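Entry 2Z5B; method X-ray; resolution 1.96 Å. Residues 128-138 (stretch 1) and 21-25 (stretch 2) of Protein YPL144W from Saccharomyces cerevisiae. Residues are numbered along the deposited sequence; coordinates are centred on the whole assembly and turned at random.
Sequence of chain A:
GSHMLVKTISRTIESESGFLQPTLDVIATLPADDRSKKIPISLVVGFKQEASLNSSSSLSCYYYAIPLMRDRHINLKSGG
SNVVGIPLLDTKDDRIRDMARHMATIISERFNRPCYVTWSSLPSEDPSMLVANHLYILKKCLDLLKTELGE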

# COMPACT_ATOMS: atom_id res chain seq x y z
N SER A 128 20.72 -12.52 1.32
CA SER A 128 21.88 -12.49 2.25
C SER A 128 22.43 -11.08 2.46
O SER A 128 23.01 -10.79 3.52
CB SER A 128 23.00 -13.45 1.82
OG SER A 128 23.90 -12.83 0.91
N MET A 129 22.26 -10.22 1.46
CA MET A 129 22.60 -8.79 1.54
C MET A 129 21.82 -8.06 2.65
O MET A 129 22.33 -7.12 3.25
CB MET A 129 22.32 -8.10 0.20
CG MET A 129 23.53 -7.68 -0.62
SD MET A 129 23.14 -6.23 -1.67
CE MET A 129 23.90 -6.79 -3.20
N LEU A 130 20.58 -8.47 2.89
CA LEU A 130 19.76 -7.87 3.95
C LEU A 130 20.33 -8.24 5.32
O LEU A 130 20.36 -7.41 6.23
CB LEU A 130 18.30 -8.33 3.85
CG LEU A 130 17.41 -7.67 2.77
CD1 LEU A 130 17.75 -8.17 1.38
CD2 LEU A 130 15.94 -7.92 3.06
N VAL A 131 20.81 -9.47 5.44
CA VAL A 131 21.44 -9.97 6.67
C VAL A 131 22.74 -9.22 6.94
O VAL A 131 22.97 -8.73 8.05
CB VAL A 131 21.68 -11.49 6.59
CG1 VAL A 131 22.33 -12.02 7.88
CG2 VAL A 131 20.37 -12.21 6.33
N ALA A 132 23.57 -9.10 5.91
CA ALA A 132 24.90 -8.51 6.03
C ALA A 132 24.84 -7.01 6.32
O ALA A 132 25.74 -6.46 6.97
CB ALA A 132 25.69 -8.77 4.75
N ASN A 133 23.79 -6.35 5.82
CA ASN A 133 23.65 -4.91 5.91
C ASN A 133 22.44 -4.53 6.80
O ASN A 133 21.99 -3.38 6.81
CB ASN A 133 23.55 -4.30 4.50
CG ASN A 133 24.79 -4.60 3.63
OD1 ASN A 133 24.77 -5.49 2.77
ND2 ASN A 133 25.85 -3.85 3.86
N HIS A 134 21.96 -5.51 7.56
CA HIS A 134 20.73 -5.36 8.34
C HIS A 134 20.67 -4.06 9.15
O HIS A 134 19.75 -3.26 8.95
CB HIS A 134 20.49 -6.60 9.24
CG HIS A 134 19.05 -6.78 9.63
ND1 HIS A 134 18.17 -7.56 8.92
CD2 HIS A 134 18.35 -6.27 10.67
CE1 HIS A 134 16.99 -7.52 9.50
NE2 HIS A 134 17.07 -6.75 10.56
N LEU A 135 21.65 -3.83 10.02
CA LEU A 135 21.68 -2.64 10.89
C LEU A 135 21.84 -1.34 10.09
O LEU A 135 21.21 -0.33 10.41
CB LEU A 135 22.81 -2.75 11.94
CG LEU A 135 23.05 -1.55 12.87
CD1 LEU A 135 22.04 -1.51 14.00
CD2 LEU A 135 24.49 -1.53 13.46
N TYR A 136 22.71 -1.35 9.09
CA TYR A 136 22.89 -0.21 8.20
C TYR A 136 21.57 0.21 7.56
O TYR A 136 21.24 1.40 7.53
CB TYR A 136 23.88 -0.56 7.09
CG TYR A 136 24.04 0.51 6.04
CD1 TYR A 136 24.85 1.63 6.28
CD2 TYR A 136 23.40 0.41 4.81
CE1 TYR A 136 25.01 2.62 5.32
CE2 TYR A 136 23.55 1.40 3.86
CZ TYR A 136 24.37 2.49 4.11
OH TYR A 136 24.52 3.46 3.16
N ILE A 137 20.81 -0.76 7.04
CA ILE A 137 19.58 -0.43 6.31
C ILE A 137 18.58 0.24 7.27
O ILE A 137 18.00 1.27 6.95
CB ILE A 137 18.97 -1.66 5.61
CG1 ILE A 137 19.89 -2.17 4.49
CG2 ILE A 137 17.59 -1.33 5.04
CD1 ILE A 137 19.55 -3.56 3.98
N LEU A 138 18.38 -0.37 8.43
CA LEU A 138 17.49 0.21 9.43
C LEU A 138 17.87 1.64 9.84
O LEU A 138 17.02 2.54 9.80
CB LEU A 138 17.38 -0.70 10.66
CG LEU A 138 16.85 -2.11 10.44
CD1 LEU A 138 17.15 -3.01 11.66
CD2 LEU A 138 15.35 -2.10 10.14
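Stretch 2 21-25: QPTLD

The segment Q21–D25 packs in an extended conformation along one side of the M129–I137 region through van der Waals contacts, with no direct hydrogen bond between the two stretches and a single water joining them. Backbone torsions from P22 to D25 stay in the extended region (phi -72° to -113°, psi 127° to 147°), and L24 and D25 belong to a strand that continues later in the chain. Stretch 1 is helical on both sides of N133, which departs from helical phi/psi at -114°/15°. The two chains advance in the same general sense: the CA of Q21 lies 6.9 Å from the CA of N133, and the CA of L24 lies 8.0 Å from the CA of I137.

From P22 to L24 the extended backbone alternates its side chains: P22 and L24 direct their CA-to-CB bonds toward stretch 1, as Q21 also does, whereas that of T23 points away, and its OG1 is hydrogen-bonded elsewhere in the structure. P22 has the largest covered area. Its ring packs against both M129 and N133, with CB 3.9 Å from SD of M129 and CD 3.4 Å from CG of N133.

Q21 lies over a face of the Y136 ring. Its CG stands 4.2 Å from the ring centroid and only 3° off the normal, a CH-pi arrangement, while NE2 of Q21 comes within 3.5 Å of CD1 of Y136. The t rotamer of Y136 (chi1 175°) accompanies this placement. The carbonyl O of P22 approaches CE2 of the same tyrosine at 4.0 Å; water 1 donates a hydrogen bond to this O at 2.6 Å and also bonds OH of Y136 at 2.7 Å, bridging the stretches.

Farther along, the contact becomes buried and apolar: CD2 of L24 meets CG1 of I137 at 4.0 Å. Together the two stretches bury 379 Å².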

# COMPACT_ATOMS: atom_id res chain seq x y z
N GLN A 21 28.44 -1.34 0.61
CA GLN A 21 27.07 -1.29 1.13
C GLN A 21 26.12 -0.89 0.02
O GLN A 21 26.43 0.03 -0.75
CB GLN A 21 26.93 -0.28 2.27
CG GLN A 21 27.47 -0.76 3.61
CD GLN A 21 28.01 0.38 4.42
OE1 GLN A 21 28.43 1.40 3.86
NE2 GLN A 21 28.02 0.23 5.74
N PRO A 22 24.96 -1.54 -0.05
CA PRO A 22 24.05 -1.33 -1.16
C PRO A 22 23.39 0.04 -1.08
O PRO A 22 23.12 0.56 0.00
CB PRO A 22 23.03 -2.44 -0.99
CG PRO A 22 22.99 -2.66 0.48
CD PRO A 22 24.41 -2.52 0.91
N THR A 23 23.16 0.62 -2.25
CA THR A 23 22.39 1.83 -2.39
C THR A 23 20.92 1.46 -2.23
O THR A 23 20.49 0.43 -2.73
CB THR A 23 22.62 2.41 -3.77
OG1 THR A 23 24.02 2.66 -3.94
CG2 THR A 23 21.85 3.71 -3.93
N LEU A 24 20.16 2.28 -1.52
CA LEU A 24 18.75 1.95 -1.27
C LEU A 24 17.84 2.90 -2.02
O LEU A 24 18.17 4.07 -2.21
CB LEU A 24 18.43 1.98 0.23
CG LEU A 24 19.33 1.16 1.16
CD1 LEU A 24 19.16 1.58 2.59
CD2 LEU A 24 19.10 -0.33 0.99
N ASP A 25 16.70 2.37 -2.44
CA ASP A 25 15.65 3.09 -3.14
C ASP A 25 14.43 3.15 -2.22
O ASP A 25 13.98 2.13 -1.73
CB ASP A 25 15.31 2.30 -4.39
CG ASP A 25 14.54 3.11 -5.41
OD1 ASP A 25 14.57 4.34 -5.32
OD2 ASP A 25 13.92 2.49 -6.30
O HOH W 1 22.83 2.91 1.09